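Local coordinates for protein starch synthase I (Hordeum vulgare, PDB 4HLN) that is a plant starch synthase of the glycosyltransferase superfamily, built from two Rossmann-like domains in the manner of the GT-B fold, at residues A[164-168]-A[238-242]; A[186-190]-A[241-245]. All coordinates share one frame; numbering follows the deposited sequence.

Contact 1: A[164-168]-A[238-242]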
loop_
_atom_site.group_PDB
_atom_site.type_symbol
_atom_site.label_atom_id
_atom_site.label_comp_id
_atom_site.label_asym_id
_atom_site.label_seq_id
_atom_site.Cartn_x
_atom_site.Cartn_y
_atom_site.Cartn_z
ATOM N N VAL A 164 14.766 -6.047 8.005
ATOM C CA VAL A 164 15.074 -7.471 8.148
ATOM C C VAL A 164 14.206 -8.295 7.200
ATOM O O VAL A 164 12.989 -8.139 7.178
ATOM C CB VAL A 164 14.831 -7.939 9.587
ATOM C CG1 VAL A 164 15.236 -9.403 9.771
ATOM C CG2 VAL A 164 15.581 -7.061 10.534
ATOM N N MET A 165 14.855 -9.167 6.435
ATOM C CA MET A 165 14.249 -9.928 5.341
ATOM C C MET A 165 14.909 -11.274 5.240
ATOM O O MET A 165 16.023 -11.467 5.713
ATOM C CB MET A 165 14.559 -9.284 4.002
ATOM C CG MET A 165 13.727 -8.130 3.612
ATOM S SD MET A 165 14.786 -7.202 2.501
ATOM C CE MET A 165 16.175 -6.975 3.618
ATOM N N PRO A 166 14.246 -12.205 4.564
ATOM C CA PRO A 166 14.928 -13.464 4.278
ATOM C C PRO A 166 15.956 -13.254 3.188
ATOM O O PRO A 166 15.792 -12.406 2.315
ATOM C CB PRO A 166 13.799 -14.365 3.779
ATOM C CG PRO A 166 12.526 -13.716 4.322
ATOM C CD PRO A 166 12.809 -12.261 4.243
ATOM N N ARG A 167 17.030 -14.019 3.252
ATOM C CA ARG A 167 17.985 -14.060 2.159
ATOM C C ARG A 167 17.511 -15.167 1.206
ATOM O O ARG A 167 17.817 -16.346 1.386
ATOM C CB ARG A 167 19.379 -14.336 2.715
ATOM C CG ARG A 167 20.516 -14.267 1.730
ATOM C CD ARG A 167 21.803 -14.091 2.513
ATOM N NE ARG A 167 23.012 -14.294 1.727
ATOM C CZ ARG A 167 23.665 -15.452 1.646
ATOM N NH1 ARG A 167 23.223 -16.523 2.298
ATOM N NH2 ARG A 167 24.765 -15.538 0.910
ATOM N N TYR A 168 16.710 -14.780 0.221
ATOM C CA TYR A 168 16.200 -15.729 -0.761
ATOM C C TYR A 168 17.270 -16.082 -1.796
ATOM O O TYR A 168 17.172 -15.682 -2.943
ATOM C CB TYR A 168 15.010 -15.116 -1.479
ATOM C CG TYR A 168 13.811 -14.869 -0.596
ATOM C CD1 TYR A 168 13.042 -15.930 -0.131
ATOM C CD2 TYR A 168 13.423 -13.576 -0.254
ATOM C CE1 TYR A 168 11.929 -15.715 0.659
ATOM C CE2 TYR A 168 12.304 -13.351 0.549
ATOM C CZ TYR A 168 11.559 -14.429 0.995
ATOM O OH TYR A 168 10.441 -14.242 1.780
ATOM N N ARG A 238 9.004 -21.248 7.893
ATOM C CA ARG A 238 9.982 -20.311 7.340
ATOM C C ARG A 238 9.816 -18.945 7.986
ATOM O O ARG A 238 10.789 -18.316 8.397
ATOM C CB ARG A 238 9.826 -20.147 5.821
ATOM C CG ARG A 238 10.163 -21.365 4.980
ATOM C CD ARG A 238 9.420 -21.302 3.656
ATOM N NE ARG A 238 10.236 -20.807 2.556
ATOM C CZ ARG A 238 9.795 -19.981 1.612
ATOM N NH1 ARG A 238 8.549 -19.549 1.656
ATOM N NH2 ARG A 238 10.600 -19.579 0.631
ATOM N N TYR A 239 8.575 -18.489 8.080
ATOM C CA TYR A 239 8.321 -17.135 8.531
ATOM C C TYR A 239 8.313 -16.992 10.051
ATOM O O TYR A 239 8.516 -15.909 10.588
ATOM C CB TYR A 239 7.094 -16.568 7.823
ATOM C CG TYR A 239 7.416 -16.417 6.369
ATOM C CD1 TYR A 239 6.876 -17.266 5.416
ATOM C CD2 TYR A 239 8.348 -15.464 5.953
ATOM C CE1 TYR A 239 7.224 -17.137 4.065
ATOM C CE2 TYR A 239 8.692 -15.319 4.628
ATOM C CZ TYR A 239 8.127 -16.154 3.680
ATOM O OH TYR A 239 8.491 -15.993 2.357
ATOM N N THR A 240 8.130 -18.116 10.728
ATOM C CA THR A 240 8.420 -18.220 12.150
ATOM C C THR A 240 9.904 -17.907 12.412
ATOM O O THR A 240 10.234 -17.156 13.336
ATOM C CB THR A 240 8.040 -19.632 12.674
ATOM O OG1 THR A 240 6.621 -19.778 12.610
ATOM C CG2 THR A 240 8.468 -19.849 14.117
ATOM N N LEU A 241 10.792 -18.466 11.590
ATOM C CA LEU A 241 12.221 -18.218 11.745
ATOM C C LEU A 241 12.489 -16.734 11.576
ATOM O O LEU A 241 13.225 -16.124 12.368
ATOM C CB LEU A 241 13.038 -18.996 10.720
ATOM C CG LEU A 241 13.015 -20.515 10.831
ATOM C CD1 LEU A 241 13.945 -21.157 9.803
ATOM C CD2 LEU A 241 13.355 -20.968 12.235
ATOM N N LEU A 242 11.870 -16.168 10.540
ATOM C CA LEU A 242 12.026 -14.764 10.217
ATOM C C LEU A 242 11.733 -13.930 11.448
ATOM O O LEU A 242 12.467 -13.000 11.766
ATOM C CB LEU A 242 11.066 -14.358 9.099
ATOM C CG LEU A 242 11.120 -12.855 8.850
ATOM C CD1 LEU A 242 12.567 -12.409 8.560
ATOM C CD2 LEU A 242 10.196 -12.428 7.743
#
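The hydroxyl oxygen of Y168 has two polar neighbours. One is Y239 OH, 2.7 Å from Y168 OH; the other is the carbonyl O of G132, to which Y168 OH is hydrogen-bonded. The proton of Y239 OH could go to Y168 OH or to the carbonyl O of F229, and the choice stays open. Both phenols thus sit in a chain of polar contacts inside a buried site. The two tyrosine side chains cross at about a right angle. Each hydroxyl meets the other ring at its edge, near the ring plane. Within the strand end, P166 CB lies over one face of the Y168 ring, toward its rim, 3.6 Å above the plane. Across the contact, P166 CG approaches Y239 CE2 at 4.2 Å.

R238 comes in beside the phenols. Its NH2 is 4.1 Å from Y168 CE1, at the ring edge and near the ring plane. Its firmer partners are N235 OD1 and F229 O, which bind NH1, and S217 O, which binds NE. F229 O accepts from R238 NH1 and is also within reach of Y239 OH.

L242 supplies the apolar half. Its chi1 of 174° turns the branch toward the strand, and chi2 (55°) sets which methyl faces it. L242 CD1 lies 4.2 Å from V164 CG1 and 4.3 Å from P166 CD.

Strand 164-166 and helix 238-242 run nearly antiparallel, at 153°, with axes 9.3 Å apart. This is a helix laid on a sheet face, as in the Rossmann-like N-terminal domain of GT-B proteins.

Contact 2: A[186-190]-A[241-245]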
loop_
_atom_site.group_PDB
_atom_site.type_symbol
_atom_site.label_atom_id
_atom_site.label_comp_id
_atom_site.label_asym_id
_atom_site.label_seq_id
_atom_site.Cartn_x
_atom_site.Cartn_y
_atom_site.Cartn_z
ATOM N N HIS A 186 25.077 -15.734 14.442
ATOM C CA HIS A 186 24.029 -16.718 14.221
ATOM C C HIS A 186 23.154 -16.822 15.470
ATOM O O HIS A 186 23.591 -16.478 16.565
ATOM C CB HIS A 186 24.654 -18.073 13.946
ATOM C CG HIS A 186 25.147 -18.768 15.177
ATOM N ND1 HIS A 186 26.431 -18.614 15.660
ATOM C CD2 HIS A 186 24.525 -19.619 16.029
ATOM C CE1 HIS A 186 26.578 -19.344 16.752
ATOM N NE2 HIS A 186 25.437 -19.962 16.999
ATOM N N ILE A 187 21.918 -17.284 15.321
ATOM C CA ILE A 187 21.156 -17.677 16.503
ATOM C C ILE A 187 20.550 -19.042 16.315
ATOM O O ILE A 187 20.402 -19.524 15.180
ATOM C CB ILE A 187 20.051 -16.686 16.865
ATOM C CG1 ILE A 187 18.992 -16.646 15.770
ATOM C CG2 ILE A 187 20.642 -15.294 17.114
ATOM C CD1 ILE A 187 17.899 -15.625 16.022
ATOM N N LYS A 188 20.241 -19.676 17.440
ATOM C CA LYS A 188 19.559 -20.968 17.439
ATOM C C LYS A 188 18.166 -20.787 18.008
ATOM O O LYS A 188 17.995 -20.405 19.181
ATOM C CB LYS A 188 20.348 -22.051 18.197
ATOM C CG LYS A 188 21.564 -22.561 17.433
ATOM C CD LYS A 188 22.226 -23.746 18.125
ATOM C CE LYS A 188 23.654 -23.984 17.599
ATOM N NZ LYS A 188 24.684 -23.040 18.177
ATOM N N ILE A 189 17.176 -21.038 17.153
ATOM C CA ILE A 189 15.762 -20.859 17.478
ATOM C C ILE A 189 15.097 -22.179 17.847
ATOM O O ILE A 189 15.014 -23.095 17.027
ATOM C CB ILE A 189 15.011 -20.275 16.284
ATOM C CG1 ILE A 189 15.721 -19.006 15.786
ATOM C CG2 ILE A 189 13.566 -20.036 16.654
ATOM C CD1 ILE A 189 15.324 -18.579 14.364
ATOM N N PRO A 190 14.628 -22.289 19.092
ATOM C CA PRO A 190 13.910 -23.504 19.495
ATOM C C PRO A 190 12.455 -23.436 19.010
ATOM O O PRO A 190 11.669 -22.586 19.449
ATOM C CB PRO A 190 13.991 -23.459 21.023
ATOM C CG PRO A 190 13.938 -21.975 21.310
ATOM C CD PRO A 190 14.677 -21.290 20.172
ATOM N N LEU A 241 10.792 -18.466 11.590
ATOM C CA LEU A 241 12.221 -18.218 11.745
ATOM C C LEU A 241 12.489 -16.734 11.576
ATOM O O LEU A 241 13.225 -16.124 12.368
ATOM C CB LEU A 241 13.038 -18.996 10.720
ATOM C CG LEU A 241 13.015 -20.515 10.831
ATOM C CD1 LEU A 241 13.945 -21.157 9.803
ATOM C CD2 LEU A 241 13.355 -20.968 12.235
ATOM N N LEU A 242 11.870 -16.168 10.540
ATOM C CA LEU A 242 12.026 -14.764 10.217
ATOM C C LEU A 242 11.733 -13.930 11.448
ATOM O O LEU A 242 12.467 -13.000 11.766
ATOM C CB LEU A 242 11.066 -14.358 9.099
ATOM C CG LEU A 242 11.120 -12.855 8.850
ATOM C CD1 LEU A 242 12.567 -12.409 8.560
ATOM C CD2 LEU A 242 10.196 -12.428 7.743
ATOM N N CYS A 243 10.654 -14.279 12.142
ATOM C CA CYS A 243 10.161 -13.462 13.234
ATOM C C CYS A 243 11.047 -13.541 14.471
ATOM O O CYS A 243 11.373 -12.519 15.057
ATOM C CB CYS A 243 8.712 -13.824 13.554
ATOM S SG CYS A 243 7.508 -13.156 12.354
ATOM N N TYR A 244 11.451 -14.748 14.857
ATOM C CA TYR A 244 12.409 -14.902 15.946
ATOM C C TYR A 244 13.713 -14.129 15.672
ATOM O O TYR A 244 14.244 -13.436 16.546
ATOM C CB TYR A 244 12.722 -16.383 16.193
ATOM C CG TYR A 244 11.725 -17.084 17.083
ATOM C CD1 TYR A 244 11.809 -16.973 18.471
ATOM C CD2 TYR A 244 10.699 -17.871 16.540
ATOM C CE1 TYR A 244 10.910 -17.609 19.296
ATOM C CE2 TYR A 244 9.781 -18.514 17.357
ATOM C CZ TYR A 244 9.891 -18.375 18.735
ATOM O OH TYR A 244 9.000 -18.993 19.570
ATOM N N ALA A 245 14.213 -14.262 14.450
ATOM C CA ALA A 245 15.444 -13.625 14.041
ATOM C C ALA A 245 15.324 -12.119 14.189
ATOM O O ALA A 245 16.224 -11.454 14.681
ATOM C CB ALA A 245 15.759 -13.986 12.588
#
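An outermost strand of the large mixed sheet, 181-190, lies here against helix 235-252. The contact is apolar, and I189 carries most of it. I189 CG2 sits over one face of the Y244 ring, 3.8 Å from the ring centroid and 25° off the normal. This is a CH-pi contact, offset toward the rim: I189 CG2 is nearest to Y244 CG, at 3.5 Å. The CG1-CD1 branch of I189 passes Y244 CB and ends beside L241, with I189 CD1 3.8 Å from L241 CD2.

I187 is two residues back on the strand and also faces the helix. Its CG1 lies between the backbone N and the carbonyl carbon (chi1 65°), and the chain then extends. This places I187 CD1 3.7 Å from A245 CA, consistent with the small side chain of A245. I187 goes on to touch E248 and I252, so it follows the helix toward its C-terminal end.

Within this chain 181-190 is paired with 195-205, and I187 and I189 bond through their backbones to V198 and H196. The helix packs on the face of the strand to which I187 and I189 point. The axes of 186-190 and 241-245 are 9.4 Å apart and cross at 123°. Beyond I189, Y244 also packs on L279 and K283 of helix 276-284, and its OH bonds to the carbonyl O of L316.

Contact 1 and contact 2 both use helix 235-252, and their segments overlap at L241 and L242. Their centres are 9 Å apart. Along the chain come 164-168, then 186-190, then the shared helix. The two strands belong to the same mixed sheet but are not neighbours in it: 195-205 and 208-214 lie between them. One helix therefore reaches from strand 160-166, well within the sheet, to the outermost strand 181-190. L242 serves the first strand and L241 the second. Because the helix packs against both strands of this one sheet, it ties the sheet's edge to its interior.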